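Alkaline phosphatase D (Bacillus subtilis, PDB 2YEQ) hydrolyses phosphate esters, acting as a phosphodiesterase and alkaline phosphatase through an active site that holds iron and calcium ions. Local coordinates at residues A67-S70 and L71-V75; V275-T278 and R279-D283; L306-E309 and Q310-W313. All coordinates share one frame; numbering follows the deposited sequence.

Interaction 1. Residues A67-S70 and L71-V75. With PE5 (3,6,9,12,15,18,21,24-octaoxahexacosan-1-ol), chain B.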
ATOM      1  N   ALA A  67      16.968 -19.071 -10.610  1.00 24.23           N
ATOM      2  CA  ALA A  67      17.176 -17.923  -9.720  1.00 24.79           C
ATOM      3  C   ALA A  67      18.603 -17.407  -9.939  1.00 25.04           C
ATOM      4  O   ALA A  67      19.531 -18.197  -9.925  1.00 28.97           O
ATOM      5  CB  ALA A  67      16.966 -18.339  -8.255  1.00 20.84           C
ATOM      6  N   LYS A  68      18.778 -16.097 -10.114  1.00 28.64           N
ATOM      7  CA  LYS A  68      20.088 -15.507 -10.486  1.00 30.84           C
ATOM      8  C   LYS A  68      20.584 -14.502  -9.473  1.00 28.71           C
ATOM      9  O   LYS A  68      19.778 -13.739  -8.931  1.00 23.95           O
ATOM     10  CB  LYS A  68      19.998 -14.727 -11.801  1.00 36.13           C
ATOM     11  CG  LYS A  68      19.081 -15.295 -12.835  1.00 41.78           C
ATOM     12  CD  LYS A  68      19.335 -14.667 -14.203  1.00 47.21           C
ATOM     13  CE  LYS A  68      18.641 -13.322 -14.372  1.00 49.62           C
ATOM     14  NZ  LYS A  68      18.267 -13.100 -15.807  1.00 48.95           N
ATOM     15  N   PRO A  69      21.904 -14.443  -9.289  1.00 26.31           N
ATOM     16  CA  PRO A  69      22.512 -13.461  -8.389  1.00 26.23           C
ATOM     17  C   PRO A  69      22.129 -12.012  -8.717  1.00 25.93           C
ATOM     18  O   PRO A  69      21.978 -11.204  -7.801  1.00 26.56           O
ATOM     19  CB  PRO A  69      24.037 -13.664  -8.591  1.00 28.21           C
ATOM     20  CG  PRO A  69      24.194 -14.954  -9.279  1.00 29.14           C
ATOM     21  CD  PRO A  69      22.915 -15.273  -9.981  1.00 26.71           C
ATOM     22  N   SER A  70      21.993 -11.681 -10.002  1.00 23.32           N
ATOM     23  CA  SER A  70      21.728 -10.289 -10.382  1.00 25.52           C
ATOM     24  C   SER A  70      20.355  -9.802  -9.907  1.00 24.68           C
ATOM     25  O   SER A  70      20.147  -8.587  -9.760  1.00 23.77           O
ATOM     26  CB  SER A  70      21.865 -10.093 -11.880  1.00 25.15           C
ATOM     27  OG  SER A  70      20.871 -10.819 -12.561  1.00 28.49           O
ATOM     28  N   LEU A  71      19.455 -10.746  -9.610  1.00 23.59           N
ATOM     29  CA  LEU A  71      18.164 -10.421  -8.987  1.00 22.28           C
ATOM     30  C   LEU A  71      18.005 -10.991  -7.559  1.00 22.68           C
ATOM     31  O   LEU A  71      16.889 -11.318  -7.125  1.00 23.87           O
ATOM     32  CB  LEU A  71      17.044 -10.915  -9.896  1.00 23.60           C
ATOM     33  CG  LEU A  71      16.971 -10.256 -11.296  1.00 23.53           C
ATOM     34  CD1 LEU A  71      15.945 -10.970 -12.146  1.00 24.88           C
ATOM     35  CD2 LEU A  71      16.617  -8.807 -11.230  1.00 24.48           C
ATOM     36  N   ALA A  72      19.125 -11.082  -6.836  1.00 19.73           N
ATOM     37  CA  ALA A  72      19.173 -11.556  -5.448  1.00 20.00           C
ATOM     38  C   ALA A  72      18.546 -12.956  -5.268  1.00 18.34           C
ATOM     39  O   ALA A  72      18.018 -13.288  -4.200  1.00 18.28           O
ATOM     40  CB  ALA A  72      18.531 -10.537  -4.499  1.00 18.94           C
ATOM     41  N   HIS A  73      18.640 -13.767  -6.311  1.00 17.92           N
ATOM     42  CA  HIS A  73      18.070 -15.119  -6.361  1.00 19.22           C
ATOM     43  C   HIS A  73      16.562 -15.111  -6.049  1.00 21.76           C
ATOM     44  O   HIS A  73      16.005 -16.073  -5.479  1.00 19.30           O
ATOM     45  CB  HIS A  73      18.832 -16.081  -5.425  1.00 21.36           C
ATOM     46  CG  HIS A  73      20.208 -16.416  -5.904  1.00 21.86           C
ATOM     47  ND1 HIS A  73      21.321 -15.706  -5.517  1.00 23.51           N
ATOM     48  CD2 HIS A  73      20.647 -17.389  -6.733  1.00 21.47           C
ATOM     49  CE1 HIS A  73      22.394 -16.239  -6.076  1.00 23.11           C
ATOM     50  NE2 HIS A  73      22.012 -17.253  -6.828  1.00 23.44           N
ATOM     51  N   SER A  74      15.898 -14.028  -6.448  1.00 20.77           N
ATOM     52  CA  SER A  74      14.454 -13.988  -6.413  1.00 20.20           C
ATOM     53  C   SER A  74      13.906 -14.848  -7.548  1.00 23.11           C
ATOM     54  O   SER A  74      14.592 -15.187  -8.534  1.00 22.92           O
ATOM     55  CB  SER A  74      13.948 -12.555  -6.526  1.00 22.06           C
ATOM     56  OG  SER A  74      14.330 -11.986  -7.764  1.00 23.51           O
ATOM     57  N   VAL A  75      12.651 -15.239  -7.391  1.00 21.96           N
ATOM     58  CA  VAL A  75      11.972 -16.029  -8.389  1.00 22.01           C
ATOM     59  C   VAL A  75      10.621 -15.375  -8.689  1.00 21.39           C
ATOM     60  O   VAL A  75       9.843 -15.105  -7.772  1.00 21.04           O
ATOM     61  CB  VAL A  75      11.761 -17.487  -7.889  1.00 24.49           C
ATOM     62  CG1 VAL A  75      10.947 -18.272  -8.890  1.00 23.99           C
ATOM     63  CG2 VAL A  75      13.123 -18.168  -7.610  1.00 25.04           C
TER
HETATM   64  C50 PE5 B 580      20.750 -11.796 -17.169  1.00 54.53           C
HETATM   65  O1  PE5 B 580      20.177 -10.761 -16.354  1.00 66.77           O
HETATM   66  C1  PE5 B 580      18.912 -10.259 -16.830  1.00 65.83           C
HETATM   67  C2  PE5 B 580      17.946  -9.888 -15.690  1.00 61.72           C
HETATM   68  O2  PE5 B 580      16.554  -9.950 -16.096  1.00 56.89           O
HETATM   69  C3  PE5 B 580      15.950 -11.248 -15.989  1.00 53.87           C
HETATM   70  C4  PE5 B 580      14.444 -11.177 -15.904  1.00 53.51           C
HETATM   71  O   HOH W   1      16.450 -14.396 -10.106  1.00 29.06           O
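H73 folds back over K68 and P69 in a local turn contact that joins strand 59-67, at the edge of the four-stranded antiparallel sheet, to strand 74-79, at the edge of the ten-stranded sheet. K68 O is gripped twice, by L71 N at 3.1 Å and by H73 N at 2.9 Å, the two donors coming from opposite faces of its carbonyl plane. One residue further in, A72 N reaches P69 O at 3.0 Å. The next link is L71 O, which takes both S74 N and S74 OG; the hydroxyl lies in the carbonyl plane at 2.7 Å. A water accepts from K68 N and donates to S74 O, tying the two arms of the loop together. With CG placed beside its backbone N (chi1 -71°), H73 lays one ring face over the chain: K68 C sits above the ring centre, and P69 CA comes within 3.6 Å of H73 CE1. H73 NE2 bonds to Q42 O, which fixes the rotation of the ring. Between the two arms A67 CB meets V75 CG2 at 3.9 Å, next to V46. On the outer side the K68 chain bends at its far end, and NZ donates to O1 of the bound PE5 at 3.1 Å; L71 CD1 borders the same PE5 molecule. The nested bonds H73 N to K68 O and A72 N to P69 O, with A72 at positive phi (55°), make a Schellman motif that ends the short 3-10 turn and sends the chain into strand 74-79.

Interaction 2. Residues V275-T278 and R279-D283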
ATOM      1  N   VAL A 275      -4.764   0.937 -10.266  1.00 17.10           N
ATOM      2  CA  VAL A 275      -3.694   1.003  -9.286  1.00 17.05           C
ATOM      3  C   VAL A 275      -2.706   2.110  -9.743  1.00 16.44           C
ATOM      4  O   VAL A 275      -2.066   1.974 -10.775  1.00 17.23           O
ATOM      5  CB  VAL A 275      -2.970  -0.374  -9.174  1.00 17.84           C
ATOM      6  CG1 VAL A 275      -1.894  -0.318  -8.144  1.00 17.53           C
ATOM      7  CG2 VAL A 275      -4.004  -1.499  -8.817  1.00 16.25           C
ATOM      8  N   LEU A 276      -2.629   3.190  -8.973  1.00 15.93           N
ATOM      9  CA  LEU A 276      -1.906   4.374  -9.369  1.00 17.53           C
ATOM     10  C   LEU A 276      -0.504   4.410  -8.755  1.00 17.24           C
ATOM     11  O   LEU A 276      -0.170   3.653  -7.782  1.00 17.07           O
ATOM     12  CB  LEU A 276      -2.663   5.626  -8.931  1.00 17.37           C
ATOM     13  CG  LEU A 276      -4.145   5.725  -9.338  1.00 17.83           C
ATOM     14  CD1 LEU A 276      -4.725   7.093  -8.919  1.00 15.01           C
ATOM     15  CD2 LEU A 276      -4.352   5.451 -10.813  1.00 16.70           C
ATOM     16  N   ASP A 277       0.298   5.308  -9.327  1.00 17.16           N
ATOM     17  CA  ASP A 277       1.643   5.635  -8.846  1.00 16.08           C
ATOM     18  C   ASP A 277       1.758   7.148  -8.791  1.00 16.61           C
ATOM     19  O   ASP A 277       1.938   7.805  -9.813  1.00 17.05           O
ATOM     20  CB  ASP A 277       2.657   4.987  -9.801  1.00 17.19           C
ATOM     21  CG  ASP A 277       4.133   5.223  -9.392  1.00 15.87           C
ATOM     22  OD1 ASP A 277       4.414   5.975  -8.437  1.00 16.34           O
ATOM     23  OD2 ASP A 277       4.982   4.606 -10.064  1.00 19.55           O
ATOM     24  N   THR A 278       1.622   7.697  -7.589  1.00 15.82           N
ATOM     25  CA  THR A 278       1.614   9.124  -7.387  1.00 17.24           C
ATOM     26  C   THR A 278       2.967   9.658  -6.900  1.00 18.39           C
ATOM     27  O   THR A 278       3.045  10.809  -6.481  1.00 20.99           O
ATOM     28  CB  THR A 278       0.498   9.544  -6.391  1.00 16.25           C
ATOM     29  OG1 THR A 278       0.712   8.926  -5.102  1.00 17.50           O
ATOM     30  CG2 THR A 278      -0.923   9.155  -6.956  1.00 15.39           C
ATOM     31  N   ARG A 279       4.004   8.812  -6.919  1.00 18.87           N
ATOM     32  CA  ARG A 279       5.371   9.222  -6.576  1.00 16.91           C
ATOM     33  C   ARG A 279       6.287   9.383  -7.760  1.00 17.24           C
ATOM     34  O   ARG A 279       7.062  10.342  -7.794  1.00 18.55           O
ATOM     35  CB  ARG A 279       6.055   8.212  -5.641  1.00 17.00           C
ATOM     36  CG  ARG A 279       5.599   8.297  -4.227  1.00 17.00           C
ATOM     37  CD  ARG A 279       5.979   9.543  -3.520  1.00 17.09           C
ATOM     38  NE  ARG A 279       5.213   9.647  -2.288  1.00 16.24           N
ATOM     39  CZ  ARG A 279       5.079  10.731  -1.535  1.00 16.54           C
ATOM     40  NH1 ARG A 279       5.713  11.887  -1.822  1.00 18.56           N
ATOM     41  NH2 ARG A 279       4.295  10.677  -0.473  1.00 15.75           N
ATOM     42  N   GLN A 280       6.283   8.412  -8.666  1.00 17.84           N
ATOM     43  CA  GLN A 280       7.357   8.285  -9.656  1.00 19.23           C
ATOM     44  C   GLN A 280       7.421   9.455 -10.689  1.00 20.84           C
ATOM     45  O   GLN A 280       8.495   9.717 -11.296  1.00 18.24           O
ATOM     46  CB  GLN A 280       7.223   6.960 -10.387  1.00 19.71           C
ATOM     47  CG  GLN A 280       8.392   6.629 -11.317  1.00 20.32           C
ATOM     48  CD  GLN A 280       8.302   5.257 -11.922  1.00 19.17           C
ATOM     49  OE1 GLN A 280       7.416   4.428 -11.572  1.00 22.84           O
ATOM     50  NE2 GLN A 280       9.211   4.980 -12.820  1.00 16.33           N
ATOM     51  N   TYR A 281       6.272  10.094 -10.911  1.00 20.03           N
ATOM     52  CA  TYR A 281       6.118  11.099 -11.948  1.00 20.17           C
ATOM     53  C   TYR A 281       5.690  12.458 -11.420  1.00 19.45           C
ATOM     54  O   TYR A 281       5.605  13.409 -12.195  1.00 20.69           O
ATOM     55  CB  TYR A 281       5.109  10.638 -12.987  1.00 20.90           C
ATOM     56  CG  TYR A 281       5.222   9.189 -13.364  1.00 21.86           C
ATOM     57  CD1 TYR A 281       6.221   8.735 -14.218  1.00 20.17           C
ATOM     58  CD2 TYR A 281       4.320   8.254 -12.851  1.00 21.63           C
ATOM     59  CE1 TYR A 281       6.322   7.389 -14.547  1.00 20.29           C
ATOM     60  CE2 TYR A 281       4.407   6.932 -13.175  1.00 20.40           C
ATOM     61  CZ  TYR A 281       5.404   6.484 -14.021  1.00 21.43           C
ATOM     62  OH  TYR A 281       5.441   5.129 -14.332  1.00 22.15           O
ATOM     63  N   ARG A 282       5.470  12.583 -10.119  1.00 19.05           N
ATOM     64  CA  ARG A 282       4.904  13.796  -9.593  1.00 18.13           C
ATOM     65  C   ARG A 282       5.872  14.986  -9.600  1.00 20.84           C
ATOM     66  O   ARG A 282       7.101  14.819  -9.433  1.00 18.40           O
ATOM     67  CB  ARG A 282       4.369  13.600  -8.178  1.00 17.59           C
ATOM     68  CG  ARG A 282       5.408  13.255  -7.125  1.00 18.54           C
ATOM     69  CD  ARG A 282       5.066  13.848  -5.805  1.00 18.56           C
ATOM     70  NE  ARG A 282       4.065  13.050  -5.109  1.00 19.48           N
ATOM     71  CZ  ARG A 282       3.499  13.393  -3.966  1.00 19.18           C
ATOM     72  NH1 ARG A 282       3.759  14.573  -3.397  1.00 19.95           N
ATOM     73  NH2 ARG A 282       2.652  12.544  -3.376  1.00 19.99           N
ATOM     74  N   ASP A 283       5.288  16.179  -9.707  1.00 19.94           N
ATOM     75  CA  ASP A 283       6.021  17.411  -9.476  1.00 20.45           C
ATOM     76  C   ASP A 283       6.285  17.590  -7.994  1.00 21.13           C
ATOM     77  O   ASP A 283       5.619  16.982  -7.144  1.00 19.49           O
ATOM     78  CB  ASP A 283       5.255  18.608 -10.031  1.00 21.62           C
ATOM     79  CG  ASP A 283       5.291  18.673 -11.555  1.00 24.39           C
ATOM     80  OD1 ASP A 283       6.266  18.179 -12.182  1.00 23.81           O
ATOM     81  OD2 ASP A 283       4.328  19.214 -12.142  1.00 22.98           O
TER
HETATM   82  O   HOH W   2       3.642   9.971 -10.002  1.00 16.33           O
HETATM   83  O   HOH W   3       4.433   3.336 -12.478  1.00 18.19           O
HETATM   84  O   HOH W   4       2.372   9.714  -3.325  1.00 17.19           O
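D277 turns its carboxylate back onto the backbone that follows, and OD1 accepts from R279 N at 3.2 Å and from Q280 N at 3.1 Å. Both donors approach the same face of the carboxylate, R279 N on the anti side and Q280 N more steeply from above; the first bond closes an Asx turn. Because the D277 side chain swings away from its own N (chi1 -179°), the carboxylate reaches these amides. R282 NE points at T278 O at 2.8 Å, nearly straight (168°) and in the carbonyl plane. Waters link D277 O to Y281 N, D277 OD2 to Y281 OH, and T278 OG1 to R282 NH2. T278 OG1 also bonds to Q331, and W208 NE1 donates to D277 OD1. Replacing D277 by an alanine removes the carboxylate and would probably leave the amides of R279 and Q280, and W208 NE1, without their shared acceptor, freeing the turn to shift. Beyond the turn the R279 and R282 guanidinium groups lie face over face, with R282 NH2 3.4 Å above the R279 plane. D350 bridges both NH1 atoms, and R279 NE pairs with calcium ligand D209, so carboxylates probably offset two stacked charges beside the calcium site.

Interaction 3. Residues L306-E309 and Q310-W313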
ATOM      1  N   LEU A 306       0.273  12.649 -11.386  1.00 20.52           N
ATOM      2  CA  LEU A 306       0.267  11.394 -12.104  1.00 19.48           C
ATOM      3  C   LEU A 306       1.200  11.403 -13.273  1.00 19.54           C
ATOM      4  O   LEU A 306       1.621  10.325 -13.745  1.00 18.42           O
ATOM      5  CB  LEU A 306      -1.129  11.086 -12.649  1.00 21.15           C
ATOM      6  CG  LEU A 306      -2.281  10.947 -11.663  1.00 22.05           C
ATOM      7  CD1 LEU A 306      -3.598  10.709 -12.436  1.00 21.73           C
ATOM      8  CD2 LEU A 306      -1.981   9.813 -10.646  1.00 20.41           C
ATOM      9  N   GLY A 307       1.481  12.603 -13.794  1.00 19.47           N
ATOM     10  CA  GLY A 307       2.119  12.727 -15.089  1.00 20.15           C
ATOM     11  C   GLY A 307       1.091  12.569 -16.180  1.00 23.77           C
ATOM     12  O   GLY A 307       0.032  11.946 -15.970  1.00 22.27           O
ATOM     13  N   LYS A 308       1.411  13.096 -17.362  1.00 24.31           N
ATOM     14  CA  LYS A 308       0.449  13.207 -18.450  1.00 27.94           C
ATOM     15  C   LYS A 308      -0.043  11.864 -18.948  1.00 25.37           C
ATOM     16  O   LYS A 308      -1.233  11.708 -19.186  1.00 22.63           O
ATOM     17  CB  LYS A 308       1.038  13.999 -19.632  1.00 33.90           C
ATOM     18  CG  LYS A 308       0.148  14.039 -20.896  1.00 46.23           C
ATOM     19  CD  LYS A 308      -0.289  15.458 -21.264  1.00 63.95           C
ATOM     20  CE  LYS A 308      -1.361  15.996 -20.306  1.00 74.60           C
ATOM     21  NZ  LYS A 308      -2.647  16.321 -21.007  1.00 77.03           N
ATOM     22  N   GLU A 309       0.863  10.909 -19.116  1.00 24.32           N
ATOM     23  CA  GLU A 309       0.515   9.595 -19.662  1.00 26.65           C
ATOM     24  C   GLU A 309      -0.412   8.823 -18.720  1.00 24.13           C
ATOM     25  O   GLU A 309      -1.392   8.239 -19.161  1.00 21.38           O
ATOM     26  CB  GLU A 309       1.753   8.738 -19.895  1.00 34.40           C
ATOM     27  CG  GLU A 309       2.009   8.372 -21.333  1.00 50.47           C
ATOM     28  CD  GLU A 309       3.257   9.048 -21.871  1.00 66.33           C
ATOM     29  OE1 GLU A 309       3.313  10.302 -21.843  1.00 80.73           O
ATOM     30  OE2 GLU A 309       4.183   8.326 -22.303  1.00 72.65           O
ATOM     31  N   GLN A 310      -0.070   8.803 -17.431  1.00 21.43           N
ATOM     32  CA  GLN A 310      -0.870   8.090 -16.461  1.00 19.44           C
ATOM     33  C   GLN A 310      -2.243   8.739 -16.320  1.00 23.07           C
ATOM     34  O   GLN A 310      -3.242   8.043 -16.110  1.00 19.28           O
ATOM     35  CB  GLN A 310      -0.186   8.055 -15.116  1.00 19.19           C
ATOM     36  CG  GLN A 310      -0.925   7.221 -14.100  1.00 18.97           C
ATOM     37  CD  GLN A 310      -0.206   7.106 -12.785  1.00 19.18           C
ATOM     38  OE1 GLN A 310       0.805   7.802 -12.511  1.00 22.90           O
ATOM     39  NE2 GLN A 310      -0.715   6.250 -11.947  1.00 15.40           N
ATOM     40  N   GLU A 311      -2.280  10.067 -16.385  1.00 20.68           N
ATOM     41  CA  GLU A 311      -3.548  10.789 -16.332  1.00 22.63           C
ATOM     42  C   GLU A 311      -4.471  10.357 -17.479  1.00 22.94           C
ATOM     43  O   GLU A 311      -5.658  10.075 -17.254  1.00 21.56           O
ATOM     44  CB  GLU A 311      -3.314  12.294 -16.368  1.00 24.25           C
ATOM     45  CG  GLU A 311      -4.546  13.110 -16.019  1.00 26.68           C
ATOM     46  CD  GLU A 311      -4.291  14.606 -16.117  1.00 28.45           C
ATOM     47  OE1 GLU A 311      -4.311  15.109 -17.252  1.00 32.35           O
ATOM     48  OE2 GLU A 311      -4.093  15.269 -15.070  1.00 26.76           O
ATOM     49  N   GLN A 312      -3.929  10.299 -18.689  1.00 21.73           N
ATOM     50  CA  GLN A 312      -4.708   9.952 -19.859  1.00 26.49           C
ATOM     51  C   GLN A 312      -5.142   8.481 -19.810  1.00 26.53           C
ATOM     52  O   GLN A 312      -6.265   8.138 -20.200  1.00 23.06           O
ATOM     53  CB  GLN A 312      -3.934  10.237 -21.147  1.00 31.15           C
ATOM     54  CG  GLN A 312      -4.737  10.017 -22.433  1.00 40.55           C
ATOM     55  CD  GLN A 312      -6.034  10.852 -22.484  1.00 52.15           C
ATOM     56  OE1 GLN A 312      -7.145  10.313 -22.650  1.00 53.30           O
ATOM     57  NE2 GLN A 312      -5.892  12.174 -22.318  1.00 50.62           N
ATOM     58  N   TRP A 313      -4.237   7.618 -19.364  1.00 24.10           N
ATOM     59  CA  TRP A 313      -4.531   6.208 -19.182  1.00 23.00           C
ATOM     60  C   TRP A 313      -5.683   6.042 -18.191  1.00 21.39           C
ATOM     61  O   TRP A 313      -6.590   5.263 -18.414  1.00 23.63           O
ATOM     62  CB  TRP A 313      -3.253   5.488 -18.710  1.00 24.80           C
ATOM     63  CG  TRP A 313      -3.416   4.130 -18.068  1.00 22.07           C
ATOM     64  CD1 TRP A 313      -3.417   2.913 -18.692  1.00 22.74           C
ATOM     65  CD2 TRP A 313      -3.555   3.863 -16.662  1.00 22.19           C
ATOM     66  NE1 TRP A 313      -3.562   1.908 -17.752  1.00 22.89           N
ATOM     67  CE2 TRP A 313      -3.639   2.469 -16.505  1.00 20.99           C
ATOM     68  CE3 TRP A 313      -3.586   4.665 -15.526  1.00 22.64           C
ATOM     69  CZ2 TRP A 313      -3.756   1.869 -15.265  1.00 20.53           C
ATOM     70  CZ3 TRP A 313      -3.706   4.065 -14.305  1.00 22.80           C
ATOM     71  CH2 TRP A 313      -3.803   2.676 -14.185  1.00 20.76           C
TER
HETATM   72  O   HOH W   5       2.647   9.438 -16.304  1.00 21.74           O
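L306 and Q310 cross at about a right angle where the chain enters helix 308-320. Apolar contacts come first: L306 CB lies 4.1 Å from Q310 CG, and L306 CD1 rests 3.9 Å from E311 CA, so the leucine packs under the first turn of the helix. Q310 runs out extended, with CG anti to its backbone N (chi1 -175°), and carries its amide over the L306 side chain toward L276, Y262 and Y281. Backbone hydrogen bonds form the second group. G307 holds the N-cap position, with a positive phi of 81°, and its O takes E311 N at 3.0 Å. The bonds Q312 N to K308 O at 3.1 Å and W313 N to E309 O at 2.9 Å continue the helical pattern. Before that pattern is established, a water serves Q310 N, accepting from it at 3.0 Å and donating to L306 O, which bridges the capping turn. W313 sets its ring edge in plane toward Q310 O, and its ring meets that of Y262 with the planes at about 55°. Charges make up the last group. E311 OE2 is held by a salt bridge to R361 and a hydrogen bond from Q358 NE2, while K308 NZ stands 4.3 Å from E311 OE1, beyond salt-bridge range. Negative E309 and E311 sit in the first turn, where they would probably interact favourably with the positive end of the helix dipole; R361 and Q358, on helix 356-368, tie the E311 charge to a second helix.

Overall arrangement
Interaction 1 stands apart, its centre about 27 Å from that of interaction 2 and 32 Å from that of interaction 3, in the N-terminal part of the protein, whereas the other two belong to the phosphatase part and touch. There Y281 CD2 comes within 3.5 Å of L306 O, and L276 rests on Q310 and W313, so the loop after strand 271-275 packs against the start of helix 308-320. Interaction 2 is the buried one, rich in charge and water beside a calcium ion; interactions 1 and 3 are partly buried. Both of these turn on backbone bonds at a helical end, closing a 3-10 turn in one and opening a helix in the other.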